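Side-chain contacts in putative thioesterase (Escherichia coli, PDB 5UGZ), which acts as an unusual type II thioesterase that releases intermediates from the colibactin biosynthetic assembly line: residues S44-N49 with Q244-V249; A58-R63 with K176-L181; D78-F83 with L112-D117; L107-L112 with Q188-T193. All blocks are in the same frame, centred on the assembly; numbering follows the deposited sequence.

Contact 1: S44-N49 with Q244-V249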
loop_
_atom_site.group_PDB
_atom_site.type_symbol
_atom_site.label_atom_id
_atom_site.label_comp_id
_atom_site.label_asym_id
_atom_site.label_seq_id
_atom_site.Cartn_x
_atom_site.Cartn_y
_atom_site.Cartn_z
ATOM N N SER A 44 16.384 -6.586 6.043
ATOM C CA SER A 44 17.564 -6.282 6.840
ATOM C C SER A 44 17.235 -5.619 8.177
ATOM O O SER A 44 18.146 -5.441 8.994
ATOM C CB SER A 44 18.533 -5.389 6.044
ATOM O OG SER A 44 18.111 -4.032 6.046
ATOM N N VAL A 45 15.975 -5.247 8.414
ATOM C CA VAL A 45 15.570 -4.617 9.670
ATOM C C VAL A 45 14.366 -5.291 10.322
ATOM O O VAL A 45 14.149 -5.125 11.537
ATOM C CB VAL A 45 15.292 -3.107 9.452
ATOM C CG1 VAL A 45 16.591 -2.323 9.483
ATOM C CG2 VAL A 45 14.635 -2.868 8.106
ATOM N N LEU A 46 13.575 -6.073 9.595
ATOM C CA LEU A 46 12.403 -6.721 10.166
ATOM C C LEU A 46 12.797 -7.717 11.248
ATOM O O LEU A 46 13.882 -8.315 11.219
ATOM C CB LEU A 46 11.616 -7.461 9.087
ATOM C CG LEU A 46 10.568 -6.751 8.263
ATOM C CD1 LEU A 46 10.278 -7.629 7.078
ATOM C CD2 LEU A 46 9.299 -6.544 9.089
ATOM N N SER A 47 11.873 -7.927 12.185
ATOM C CA SER A 47 12.124 -8.824 13.301
ATOM C C SER A 47 12.329 -10.239 12.789
ATOM O O SER A 47 11.722 -10.663 11.808
ATOM C CB SER A 47 10.965 -8.776 14.297
ATOM O OG SER A 47 10.900 -7.525 14.954
ATOM N N ASP A 48 13.183 -10.985 13.483
ATOM C CA ASP A 48 13.627 -12.276 12.965
ATOM C C ASP A 48 12.502 -13.301 12.843
ATOM O O ASP A 48 12.621 -14.234 12.044
ATOM C CB ASP A 48 14.758 -12.806 13.851
ATOM C CG ASP A 48 15.949 -11.862 13.881
ATOM O OD1 ASP A 48 16.275 -11.313 12.802
ATOM O OD2 ASP A 48 16.542 -11.654 14.969
ATOM N N ASN A 49 11.416 -13.162 13.603
ATOM C CA ASN A 49 10.273 -14.044 13.438
ATOM C C ASN A 49 9.180 -13.434 12.565
ATOM O O ASN A 49 8.012 -13.809 12.698
ATOM C CB ASN A 49 9.696 -14.430 14.796
ATOM C CG ASN A 49 8.895 -13.331 15.407
ATOM O OD1 ASN A 49 9.165 -12.154 15.183
ATOM N ND2 ASN A 49 7.893 -13.697 16.189
ATOM N N GLN A 244 12.977 3.267 9.854
ATOM C CA GLN A 244 12.069 3.722 10.909
ATOM C C GLN A 244 10.684 3.114 10.743
ATOM O O GLN A 244 10.067 2.670 11.719
ATOM C CB GLN A 244 11.963 5.251 10.896
ATOM C CG GLN A 244 13.154 5.987 11.466
ATOM C CD GLN A 244 13.316 7.373 10.853
ATOM O OE1 GLN A 244 13.854 7.520 9.749
ATOM N NE2 GLN A 244 12.849 8.398 11.567
ATOM N N VAL A 245 10.162 3.120 9.514
ATOM C CA VAL A 245 8.897 2.448 9.237
ATOM C C VAL A 245 8.953 1.003 9.722
ATOM O O VAL A 245 8.031 0.514 10.385
ATOM C CB VAL A 245 8.561 2.529 7.736
ATOM C CG1 VAL A 245 7.386 1.620 7.404
ATOM C CG2 VAL A 245 8.244 3.949 7.351
ATOM N N VAL A 246 10.033 0.292 9.400
ATOM C CA VAL A 246 10.117 -1.082 9.873
ATOM C C VAL A 246 10.344 -1.109 11.373
ATOM O O VAL A 246 9.997 -2.094 12.035
ATOM C CB VAL A 246 11.215 -1.885 9.160
ATOM C CG1 VAL A 246 11.290 -3.232 9.793
ATOM C CG2 VAL A 246 10.925 -2.036 7.667
ATOM N N GLY A 247 10.962 -0.063 11.933
ATOM C CA GLY A 247 11.085 0.011 13.383
ATOM C C GLY A 247 9.730 0.019 14.065
ATOM O O GLY A 247 9.540 -0.620 15.104
ATOM N N TYR A 248 8.761 0.723 13.466
ATOM C CA TYR A 248 7.391 0.802 13.968
ATOM C C TYR A 248 6.592 -0.468 13.697
ATOM O O TYR A 248 5.817 -0.910 14.552
ATOM C CB TYR A 248 6.694 2.007 13.341
ATOM C CG TYR A 248 7.186 3.290 13.929
ATOM C CD1 TYR A 248 6.947 3.570 15.270
ATOM C CD2 TYR A 248 7.908 4.207 13.182
ATOM C CE1 TYR A 248 7.395 4.731 15.854
ATOM C CE2 TYR A 248 8.366 5.389 13.766
ATOM C CZ TYR A 248 8.099 5.637 15.115
ATOM O OH TYR A 248 8.522 6.783 15.758
ATOM N N VAL A 249 6.729 -1.045 12.503
ATOM C CA VAL A 249 6.118 -2.346 12.238
ATOM C C VAL A 249 6.584 -3.355 13.272
ATOM O O VAL A 249 5.784 -4.140 13.800
ATOM C CB VAL A 249 6.433 -2.822 10.801
ATOM C CG1 VAL A 249 6.064 -4.273 10.623
ATOM C CG2 VAL A 249 5.685 -1.984 9.783
#

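Contact 2: A58-R63 with K176-L181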
loop_
_atom_site.group_PDB
_atom_site.type_symbol
_atom_site.label_atom_id
_atom_site.label_comp_id
_atom_site.label_asym_id
_atom_site.label_seq_id
_atom_site.Cartn_x
_atom_site.Cartn_y
_atom_site.Cartn_z
ATOM N N ALA A 58 0.190 -7.469 -10.923
ATOM C CA ALA A 58 0.415 -7.970 -12.266
ATOM C C ALA A 58 0.955 -6.870 -13.175
ATOM O O ALA A 58 0.628 -5.690 -13.026
ATOM C CB ALA A 58 -0.884 -8.535 -12.843
ATOM N N GLY A 59 1.803 -7.270 -14.118
ATOM C CA GLY A 59 2.305 -6.378 -15.146
ATOM C C GLY A 59 3.489 -5.516 -14.771
ATOM O O GLY A 59 3.760 -4.535 -15.466
ATOM N N ARG A 60 4.193 -5.825 -13.686
ATOM C CA ARG A 60 5.453 -5.150 -13.404
ATOM C C ARG A 60 6.299 -6.088 -12.554
ATOM O O ARG A 60 5.818 -7.115 -12.075
ATOM C CB ARG A 60 5.216 -3.777 -12.753
ATOM C CG ARG A 60 5.187 -3.732 -11.218
ATOM C CD ARG A 60 3.896 -4.247 -10.626
ATOM N NE ARG A 60 2.690 -3.758 -11.291
ATOM C CZ ARG A 60 2.099 -2.590 -11.058
ATOM N NH1 ARG A 60 2.607 -1.741 -10.184
ATOM N NH2 ARG A 60 0.981 -2.279 -11.712
ATOM N N GLY A 61 7.581 -5.751 -12.407
ATOM C CA GLY A 61 8.449 -6.551 -11.558
ATOM C C GLY A 61 8.548 -7.989 -12.030
ATOM O O GLY A 61 8.703 -8.269 -13.216
ATOM N N THR A 62 8.459 -8.922 -11.083
ATOM C CA THR A 62 8.557 -10.335 -11.421
ATOM C C THR A 62 7.347 -10.834 -12.198
ATOM O O THR A 62 7.379 -11.952 -12.726
ATOM C CB THR A 62 8.734 -11.178 -10.158
ATOM O OG1 THR A 62 7.590 -11.021 -9.308
ATOM C CG2 THR A 62 9.967 -10.743 -9.401
ATOM N N ARG A 63 6.296 -10.032 -12.303
ATOM C CA ARG A 63 5.092 -10.439 -13.007
ATOM C C ARG A 63 4.855 -9.508 -14.190
ATOM O O ARG A 63 3.721 -9.169 -14.527
ATOM C CB ARG A 63 3.904 -10.502 -12.041
ATOM C CG ARG A 63 4.107 -11.561 -10.942
ATOM C CD ARG A 63 2.909 -11.768 -10.033
ATOM N NE ARG A 63 1.763 -12.272 -10.772
ATOM C CZ ARG A 63 0.541 -11.766 -10.708
ATOM N NH1 ARG A 63 0.264 -10.739 -9.912
ATOM N NH2 ARG A 63 -0.417 -12.302 -11.446
ATOM N N LYS A 176 0.708 4.782 -15.036
ATOM C CA LYS A 176 -0.562 5.355 -15.481
ATOM C C LYS A 176 -1.718 4.407 -15.208
ATOM O O LYS A 176 -2.814 4.843 -14.826
ATOM C CB LYS A 176 -0.492 5.688 -16.969
ATOM C CG LYS A 176 -1.487 6.727 -17.418
ATOM C CD LYS A 176 -1.271 7.038 -18.881
ATOM C CE LYS A 176 -1.983 8.307 -19.303
ATOM N NZ LYS A 176 -1.909 8.449 -20.781
ATOM N N ASN A 177 -1.491 3.107 -15.407
ATOM C CA ASN A 177 -2.494 2.110 -15.057
ATOM C C ASN A 177 -2.830 2.155 -13.575
ATOM O O ASN A 177 -4.008 2.085 -13.201
ATOM C CB ASN A 177 -2.008 0.712 -15.429
ATOM C CG ASN A 177 -3.048 -0.357 -15.123
ATOM O OD1 ASN A 177 -3.138 -0.859 -13.999
ATOM N ND2 ASN A 177 -3.860 -0.680 -16.110
ATOM N N ASP A 178 -1.806 2.231 -12.714
ATOM C CA ASP A 178 -2.053 2.265 -11.276
ATOM C C ASP A 178 -2.787 3.530 -10.857
ATOM O O ASP A 178 -3.559 3.503 -9.894
ATOM C CB ASP A 178 -0.742 2.137 -10.502
ATOM C CG ASP A 178 -0.221 0.723 -10.506
ATOM O OD1 ASP A 178 -0.961 -0.159 -10.990
ATOM O OD2 ASP A 178 0.906 0.488 -10.030
ATOM N N TYR A 179 -2.544 4.647 -11.538
ATOM C CA TYR A 179 -3.369 5.821 -11.285
ATOM C C TYR A 179 -4.804 5.585 -11.729
ATOM O O TYR A 179 -5.743 5.972 -11.028
ATOM C CB TYR A 179 -2.775 7.036 -11.977
ATOM C CG TYR A 179 -1.776 7.738 -11.098
ATOM C CD1 TYR A 179 -0.474 7.271 -10.970
ATOM C CD2 TYR A 179 -2.143 8.858 -10.371
ATOM C CE1 TYR A 179 0.436 7.910 -10.156
ATOM C CE2 TYR A 179 -1.238 9.500 -9.555
ATOM C CZ TYR A 179 0.045 9.027 -9.449
ATOM O OH TYR A 179 0.927 9.691 -8.635
ATOM N N ARG A 180 -4.992 4.922 -12.878
ATOM C CA ARG A 180 -6.341 4.596 -13.328
ATOM C C ARG A 180 -7.086 3.783 -12.275
ATOM O O ARG A 180 -8.245 4.071 -11.963
ATOM C CB ARG A 180 -6.286 3.842 -14.661
ATOM C CG ARG A 180 -7.629 3.764 -15.395
ATOM C CD ARG A 180 -7.514 2.924 -16.651
ATOM N NE ARG A 180 -8.790 2.828 -17.349
ATOM C CZ ARG A 180 -9.627 1.796 -17.255
ATOM N NH1 ARG A 180 -9.322 0.760 -16.492
ATOM N NH2 ARG A 180 -10.776 1.802 -17.922
ATOM N N LEU A 181 -6.434 2.768 -11.712
ATOM C CA LEU A 181 -7.061 1.979 -10.657
ATOM C C LEU A 181 -7.480 2.856 -9.486
ATOM O O LEU A 181 -8.594 2.722 -8.969
ATOM C CB LEU A 181 -6.114 0.880 -10.181
ATOM C CG LEU A 181 -5.726 -0.122 -11.249
ATOM C CD1 LEU A 181 -4.850 -1.211 -10.665
ATOM C CD2 LEU A 181 -6.997 -0.697 -11.842
#

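Contact 3: D78-F83 with L112-D117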
loop_
_atom_site.group_PDB
_atom_site.type_symbol
_atom_site.label_atom_id
_atom_site.label_comp_id
_atom_site.label_asym_id
_atom_site.label_seq_id
_atom_site.Cartn_x
_atom_site.Cartn_y
_atom_site.Cartn_z
ATOM N N ASP A 78 -6.502 -10.678 -8.122
ATOM C CA ASP A 78 -5.153 -11.032 -8.559
ATOM C C ASP A 78 -4.210 -11.186 -7.370
ATOM O O ASP A 78 -3.492 -12.182 -7.263
ATOM C CB ASP A 78 -4.665 -9.961 -9.540
ATOM C CG ASP A 78 -3.255 -10.196 -10.060
ATOM O OD1 ASP A 78 -3.057 -11.115 -10.881
ATOM O OD2 ASP A 78 -2.359 -9.406 -9.690
ATOM N N LEU A 79 -4.211 -10.216 -6.448
ATOM C CA LEU A 79 -3.318 -10.296 -5.283
ATOM C C LEU A 79 -3.713 -11.426 -4.335
ATOM O O LEU A 79 -2.841 -12.099 -3.773
ATOM C CB LEU A 79 -3.296 -8.971 -4.534
ATOM C CG LEU A 79 -2.473 -7.901 -5.235
ATOM C CD1 LEU A 79 -2.584 -6.600 -4.469
ATOM C CD2 LEU A 79 -1.033 -8.333 -5.376
ATOM N N TYR A 80 -5.019 -11.658 -4.143
ATOM C CA TYR A 80 -5.441 -12.788 -3.330
ATOM C C TYR A 80 -4.842 -14.095 -3.832
ATOM O O TYR A 80 -4.443 -14.947 -3.030
ATOM C CB TYR A 80 -6.960 -12.892 -3.295
ATOM C CG TYR A 80 -7.387 -14.082 -2.465
ATOM C CD1 TYR A 80 -7.298 -14.048 -1.072
ATOM C CD2 TYR A 80 -7.831 -15.255 -3.067
ATOM C CE1 TYR A 80 -7.665 -15.144 -0.305
ATOM C CE2 TYR A 80 -8.195 -16.348 -2.299
ATOM C CZ TYR A 80 -8.111 -16.278 -0.920
ATOM O OH TYR A 80 -8.468 -17.355 -0.152
ATOM N N GLN A 81 -4.789 -14.288 -5.158
ATOM C CA GLN A 81 -4.139 -15.479 -5.699
ATOM C C GLN A 81 -2.664 -15.525 -5.301
ATOM O O GLN A 81 -2.103 -16.605 -5.071
ATOM C CB GLN A 81 -4.289 -15.529 -7.228
ATOM C CG GLN A 81 -5.698 -15.802 -7.735
ATOM C CD GLN A 81 -6.347 -16.993 -7.056
ATOM O OE1 GLN A 81 -5.666 -17.841 -6.464
ATOM N NE2 GLN A 81 -7.672 -17.060 -7.121
ATOM N N GLN A 82 -2.012 -14.365 -5.233
ATOM C CA GLN A 82 -0.644 -14.322 -4.724
ATOM C C GLN A 82 -0.609 -14.701 -3.250
ATOM O O GLN A 82 0.152 -15.583 -2.834
ATOM C CB GLN A 82 -0.052 -12.929 -4.933
ATOM C CG GLN A 82 -0.220 -12.383 -6.332
ATOM C CD GLN A 82 0.129 -13.403 -7.366
ATOM O OE1 GLN A 82 1.198 -14.011 -7.305
ATOM N NE2 GLN A 82 -0.786 -13.634 -8.316
ATOM N N PHE A 83 -1.446 -14.036 -2.454
ATOM C CA PHE A 83 -1.554 -14.282 -1.023
ATOM C C PHE A 83 -1.623 -15.772 -0.708
ATOM O O PHE A 83 -0.906 -16.253 0.178
ATOM C CB PHE A 83 -2.788 -13.527 -0.511
ATOM C CG PHE A 83 -3.204 -13.870 0.890
ATOM C CD1 PHE A 83 -2.574 -13.294 1.979
ATOM C CD2 PHE A 83 -4.259 -14.735 1.112
ATOM C CE1 PHE A 83 -2.973 -13.588 3.242
ATOM C CE2 PHE A 83 -4.659 -15.034 2.385
ATOM C CZ PHE A 83 -4.017 -14.467 3.444
ATOM N N LEU A 112 -11.234 -11.910 4.313
ATOM C CA LEU A 112 -12.276 -12.229 5.286
ATOM C C LEU A 112 -13.526 -12.803 4.612
ATOM O O LEU A 112 -14.107 -13.774 5.109
ATOM C CB LEU A 112 -12.615 -10.984 6.114
ATOM C CG LEU A 112 -11.628 -10.625 7.238
ATOM C CD1 LEU A 112 -11.933 -9.252 7.774
ATOM C CD2 LEU A 112 -11.702 -11.629 8.352
ATOM N N ASP A 113 -13.951 -12.227 3.476
ATOM C CA ASP A 113 -15.053 -12.809 2.695
ATOM C C ASP A 113 -14.796 -14.257 2.292
ATOM O O ASP A 113 -15.751 -14.987 1.996
ATOM C CB ASP A 113 -15.314 -12.023 1.406
ATOM C CG ASP A 113 -15.814 -10.633 1.655
ATOM O OD1 ASP A 113 -16.274 -10.349 2.782
ATOM O OD2 ASP A 113 -15.748 -9.822 0.710
ATOM N N HIS A 114 -13.532 -14.675 2.222
ATOM C CA HIS A 114 -13.194 -16.053 1.907
ATOM C C HIS A 114 -13.176 -16.966 3.130
ATOM O O HIS A 114 -13.087 -18.184 2.976
ATOM C CB HIS A 114 -11.842 -16.104 1.189
ATOM C CG HIS A 114 -11.939 -15.843 -0.283
ATOM N ND1 HIS A 114 -12.149 -14.587 -0.802
ATOM C CD2 HIS A 114 -11.884 -16.682 -1.342
ATOM C CE1 HIS A 114 -12.193 -14.661 -2.118
ATOM N NE2 HIS A 114 -12.040 -15.922 -2.472
ATOM N N GLY A 115 -13.283 -16.424 4.328
ATOM C CA GLY A 115 -13.286 -17.243 5.509
ATOM C C GLY A 115 -11.956 -17.428 6.190
ATOM O O GLY A 115 -11.820 -18.372 6.976
ATOM N N HIS A 116 -10.974 -16.578 5.917
ATOM C CA HIS A 116 -9.723 -16.594 6.657
ATOM C C HIS A 116 -9.885 -15.796 7.944
ATOM O O HIS A 116 -10.823 -15.018 8.099
ATOM C CB HIS A 116 -8.587 -16.016 5.813
ATOM C CG HIS A 116 -8.314 -16.787 4.561
ATOM N ND1 HIS A 116 -7.521 -17.911 4.539
ATOM C CD2 HIS A 116 -8.727 -16.594 3.287
ATOM C CE1 HIS A 116 -7.456 -18.379 3.305
ATOM N NE2 HIS A 116 -8.180 -17.597 2.526
ATOM N N ASP A 117 -8.936 -15.973 8.861
ATOM C CA ASP A 117 -8.976 -15.227 10.109
ATOM C C ASP A 117 -8.562 -13.779 9.889
ATOM O O ASP A 117 -8.012 -13.407 8.848
ATOM C CB ASP A 117 -8.058 -15.839 11.164
ATOM C CG ASP A 117 -8.391 -17.280 11.466
ATOM O OD1 ASP A 117 -9.595 -17.610 11.620
ATOM O OD2 ASP A 117 -7.434 -18.081 11.547
#

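Contact 4: L107-L112 with Q188-T193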
loop_
_atom_site.group_PDB
_atom_site.type_symbol
_atom_site.label_atom_id
_atom_site.label_comp_id
_atom_site.label_asym_id
_atom_site.label_seq_id
_atom_site.Cartn_x
_atom_site.Cartn_y
_atom_site.Cartn_z
ATOM N N LEU A 107 -8.259 -5.834 0.035
ATOM C CA LEU A 107 -7.775 -7.210 0.090
ATOM C C LEU A 107 -8.084 -7.890 1.423
ATOM O O LEU A 107 -8.404 -9.083 1.447
ATOM C CB LEU A 107 -6.268 -7.229 -0.162
ATOM C CG LEU A 107 -5.603 -8.595 -0.026
ATOM C CD1 LEU A 107 -6.246 -9.592 -0.992
ATOM C CD2 LEU A 107 -4.110 -8.472 -0.262
ATOM N N VAL A 108 -7.947 -7.177 2.549
ATOM C CA VAL A 108 -8.235 -7.807 3.836
ATOM C C VAL A 108 -9.702 -8.205 3.904
ATOM O O VAL A 108 -10.038 -9.321 4.311
ATOM C CB VAL A 108 -7.825 -6.906 5.029
ATOM C CG1 VAL A 108 -8.599 -5.599 5.075
ATOM C CG2 VAL A 108 -8.020 -7.663 6.347
ATOM N N HIS A 109 -10.598 -7.313 3.498
ATOM C CA HIS A 109 -12.010 -7.680 3.507
ATOM C C HIS A 109 -12.301 -8.818 2.539
ATOM O O HIS A 109 -13.159 -9.653 2.820
ATOM C CB HIS A 109 -12.866 -6.455 3.204
ATOM C CG HIS A 109 -12.954 -5.488 4.349
ATOM N ND1 HIS A 109 -13.810 -5.673 5.413
ATOM C CD2 HIS A 109 -12.293 -4.332 4.598
ATOM C CE1 HIS A 109 -13.677 -4.672 6.265
ATOM N NE2 HIS A 109 -12.765 -3.842 5.792
ATOM N N TYR A 110 -11.576 -8.888 1.414
ATOM C CA TYR A 110 -11.743 -9.981 0.458
ATOM C C TYR A 110 -11.225 -11.293 1.039
ATOM O O TYR A 110 -11.800 -12.359 0.796
ATOM C CB TYR A 110 -11.016 -9.612 -0.844
ATOM C CG TYR A 110 -11.102 -10.567 -2.030
ATOM C CD1 TYR A 110 -12.081 -10.410 -3.018
ATOM C CD2 TYR A 110 -10.164 -11.579 -2.199
ATOM C CE1 TYR A 110 -12.139 -11.250 -4.122
ATOM C CE2 TYR A 110 -10.221 -12.424 -3.293
ATOM C CZ TYR A 110 -11.220 -12.257 -4.243
ATOM O OH TYR A 110 -11.270 -13.100 -5.323
ATOM N N ILE A 111 -10.131 -11.233 1.797
ATOM C CA ILE A 111 -9.648 -12.399 2.530
ATOM C C ILE A 111 -10.705 -12.855 3.529
ATOM O O ILE A 111 -11.069 -14.035 3.588
ATOM C CB ILE A 111 -8.307 -12.066 3.222
ATOM C CG1 ILE A 111 -7.175 -11.948 2.189
ATOM C CG2 ILE A 111 -7.967 -13.061 4.342
ATOM C CD1 ILE A 111 -5.936 -11.211 2.686
ATOM N N LEU A 112 -11.234 -11.910 4.313
ATOM C CA LEU A 112 -12.276 -12.229 5.286
ATOM C C LEU A 112 -13.526 -12.803 4.612
ATOM O O LEU A 112 -14.107 -13.774 5.109
ATOM C CB LEU A 112 -12.615 -10.984 6.114
ATOM C CG LEU A 112 -11.628 -10.625 7.238
ATOM C CD1 LEU A 112 -11.933 -9.252 7.774
ATOM C CD2 LEU A 112 -11.702 -11.629 8.352
ATOM N N GLN A 188 -17.241 1.245 -1.432
ATOM C CA GLN A 188 -18.533 0.766 -0.946
ATOM C C GLN A 188 -18.356 0.154 0.431
ATOM O O GLN A 188 -17.523 -0.735 0.615
ATOM C CB GLN A 188 -19.185 -0.261 -1.877
ATOM C CG GLN A 188 -20.654 -0.570 -1.504
ATOM C CD GLN A 188 -21.670 0.408 -2.123
ATOM O OE1 GLN A 188 -21.652 0.659 -3.325
ATOM N NE2 GLN A 188 -22.564 0.944 -1.299
ATOM N N ALA A 189 -19.158 0.618 1.384
ATOM C CA ALA A 189 -19.123 0.105 2.746
ATOM C C ALA A 189 -19.110 -1.419 2.802
ATOM O O ALA A 189 -19.581 -2.095 1.877
ATOM C CB ALA A 189 -20.314 0.654 3.534
ATOM N N LYS A 190 -18.583 -1.956 3.900
ATOM C CA LYS A 190 -18.306 -3.377 4.060
ATOM C C LYS A 190 -19.304 -4.046 5.014
ATOM O O LYS A 190 -20.100 -3.394 5.695
ATOM C CB LYS A 190 -16.871 -3.573 4.568
ATOM C CG LYS A 190 -15.783 -2.909 3.712
ATOM C CD LYS A 190 -15.579 -3.625 2.388
ATOM C CE LYS A 190 -14.763 -2.773 1.455
ATOM N NZ LYS A 190 -14.974 -3.191 0.048
ATOM N N ALA A 191 -19.238 -5.375 5.066
ATOM C CA ALA A 191 -20.128 -6.174 5.893
ATOM C C ALA A 191 -19.598 -6.404 7.303
ATOM O O ALA A 191 -20.152 -7.237 8.028
ATOM C CB ALA A 191 -20.384 -7.532 5.231
ATOM N N ARG A 192 -18.552 -5.694 7.714
ATOM C CA ARG A 192 -17.885 -6.049 8.955
ATOM C C ARG A 192 -16.920 -4.944 9.303
ATOM O O ARG A 192 -16.373 -4.291 8.413
ATOM C CB ARG A 192 -17.115 -7.356 8.810
ATOM C CG ARG A 192 -15.935 -7.139 7.911
ATOM C CD ARG A 192 -15.098 -8.337 7.816
ATOM N NE ARG A 192 -15.770 -9.411 7.108
ATOM C CZ ARG A 192 -15.912 -9.456 5.789
ATOM N NH1 ARG A 192 -15.471 -8.463 5.023
ATOM N NH2 ARG A 192 -16.508 -10.494 5.240
ATOM N N THR A 193 -16.718 -4.742 10.600
ATOM C CA THR A 193 -15.684 -3.853 11.118
ATOM C C THR A 193 -14.465 -4.692 11.464
ATOM O O THR A 193 -14.584 -5.704 12.168
ATOM C CB THR A 193 -16.148 -3.095 12.368
ATOM O OG1 THR A 193 -17.295 -2.307 12.057
ATOM C CG2 THR A 193 -15.068 -2.158 12.837
#

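Contact 1: S44-N49 with Q244-V249
V246 puts its CG1 methyl opposite its own backbone N (chi1 175°), which sends that branch out from helix 242-259 to the chain at L46, while V45, with chi1 at -82°, brings CG2 between its own N and carbonyl carbon to meet the same valine. The two valines approach each other aslant: V45 CG2 lies 3.7 Å from V246 CB and 3.8 Å from both V246 CG1 and V246 CG2, so it rests in the fork of the helix residue. V246 CG1 lies against the backbone of L46, 3.7 Å from both L46 N and L46 CA. The L46 side chain runs at roughly a right angle to it, and its CG stands 3.9 Å from V246 CG1. V249, one turn further along the helix, meets L46 CD2 more loosely, its CG1 4.2 Å away. No hydrogen bond links the two segments; the side chains meet only through apolar atoms. Just beyond them, N250 brackets the backbone of L46 by bonding V45 O through ND2 and S47 N through OD1, which fixes the loop against the helix. The C-terminal helix and the loop leading into strand 50-54 thus pack together beside the parallel sheet of the α/β-hydrolase fold: L46 and V249 both rest on L26 of strand 24-29, V246 also touches W42, and the far flank of the helix packs on strand 225-230 through V245 and Y248.

Contact 2: A58-R63 with K176-L181
R60 reaches D178 from an irregular loop in which G59, with positive phi, and R60 both face R63 as a G1 beta bulge, whereas D178 sits in regular helix 165-183. The bulge is closed by G59 N to R63 O at 2.7 Å and by R63 N to R60 O at 3.0 Å. From it the arginine chain bends twice, at chi2 (-77°) and again at chi3, and presents the end of its guanidinium to the carboxylate coming from the other direction. The grip is bidentate and end-on. R60 NH1 donates over 2.8 Å to the syn lone pair of D178 OD2 in a nearly straight bond (162°), and R60 NH2 donates to D178 OD1 over 3.0 Å, meeting that oxygen on its syn side but somewhat above the carboxylate plane. Guanidinium and carboxylate are 20° from coplanar. In this α/β-hydrolase fold, helix 165-183 belongs to the insertion between strands 121-125 and 198-203, consistent with the lid region of type II thioesterases, so the salt bridge ties that insertion to the loop after strand 50-54. Both charged groups are buried and have further partners in the loop after strand 24-29: R60 NH1 also bonds G34 O, and D178 OD2 also accepts from G33 N. That glycine-bearing loop probably corresponds to the one that contributes to the oxyanion hole in other α/β-hydrolases. On the NE side of the guanidinium, R60 NE makes a weak bond of 3.3 Å to A58 O, which lies in the guanidinium plane and may help set its rotation.

Contact 3: D78-F83 with L112-D117
Y80 and H116 join through their polar ends: Y80 OH and H116 NE2 are 2.7 Å apart in a hydrogen bond whose donor could be either, and each atom lies in the plane of the other's ring. The two rings meet rim to rim, with neither covering the other. Instead a face of Y80 is taken by H114, whose imidazole stacks on it with centroids 4.3 Å apart and planes at 28°. The overlap is offset, with Y80 CZ 3.8 Å from H114 CD2, toward the imidazole rim. F83, one turn on from Y80, directs its ring edge at a face of H116 in a T-shaped pair, centroids 5.7 Å apart and planes at 86°. Y80 reaches this far because its CG stands opposite its backbone N (chi1 179°), carrying the phenol out from helix 72-83. In the next shell, H114 ND1 bonds Y110 O, which steadies the imidazole over the phenol, and Y110 sets its ring edge-to-face with Y80. Y87 stacks on F83 and also meets H116. G115, at positive phi, makes a Schellman motif at the C-terminal end of helix 99-113, and the histidines on either side of it join Y80 and F83 in an aromatic cluster that links the C-terminal ends of two neighbouring helices of the α/β-hydrolase fold.

Contact 4: L107-L112 with Q188-T193
The imidazole of H109 carries the aliphatic chain of K190 on one face and the guanidinium of R192 at its edge, while the R192 guanidinium in turn has L112 on a face. These contacts fasten the loop before strand 198-203 to helix 99-113 of the α/β-hydrolase fold. K190 CG sits 3.6 Å above the centroid of the H109 ring, only 4° off the normal, a CH-pi contact, and the bend at chi2 takes the rest of the lysine across the ring to a salt bridge between NZ and E106. R192 NH1 donates to H109 ND1 over 3.3 Å at 155°, nearly in the planes of both groups. With ND1 as acceptor, the imidazole is probably neutral, and the arginine donating to ND1 would be expected to disfavour protonation there. The arginine bends at chi3 (68°) to turn one guanidinium face to L112, whose CB is 3.6 Å from R192 CZ, near the centre of the group. The charge itself is met by D113, which forms a salt bridge to R192 NH2. Further back along the arginine, R192 CG lies at the edge of the imidazole and in its plane, 3.6 Å from H109 ND1.

How the contacts relate
Contacts 3 and 4 are neighbours, with centres about 11 Å apart: both use helix 99-113, share L112, and are bridged by the salt bridge of D113 with R192 and by Y110 against Y80. Contact 2 lies about 20 Å (centres) from contact 3 but touches it, since R63 pairs with D78 of helix 72-83. Contact 1 stands apart, on the opposite side of the chain's centre from contact 2, with centres about 27 Å apart. Along the chain, contact 1 encloses the other three, contact 2 encloses contact 3, and contact 4 interleaves with both 2 and 3. Loops and helices distant in sequence are thus tied together around one parallel sheet.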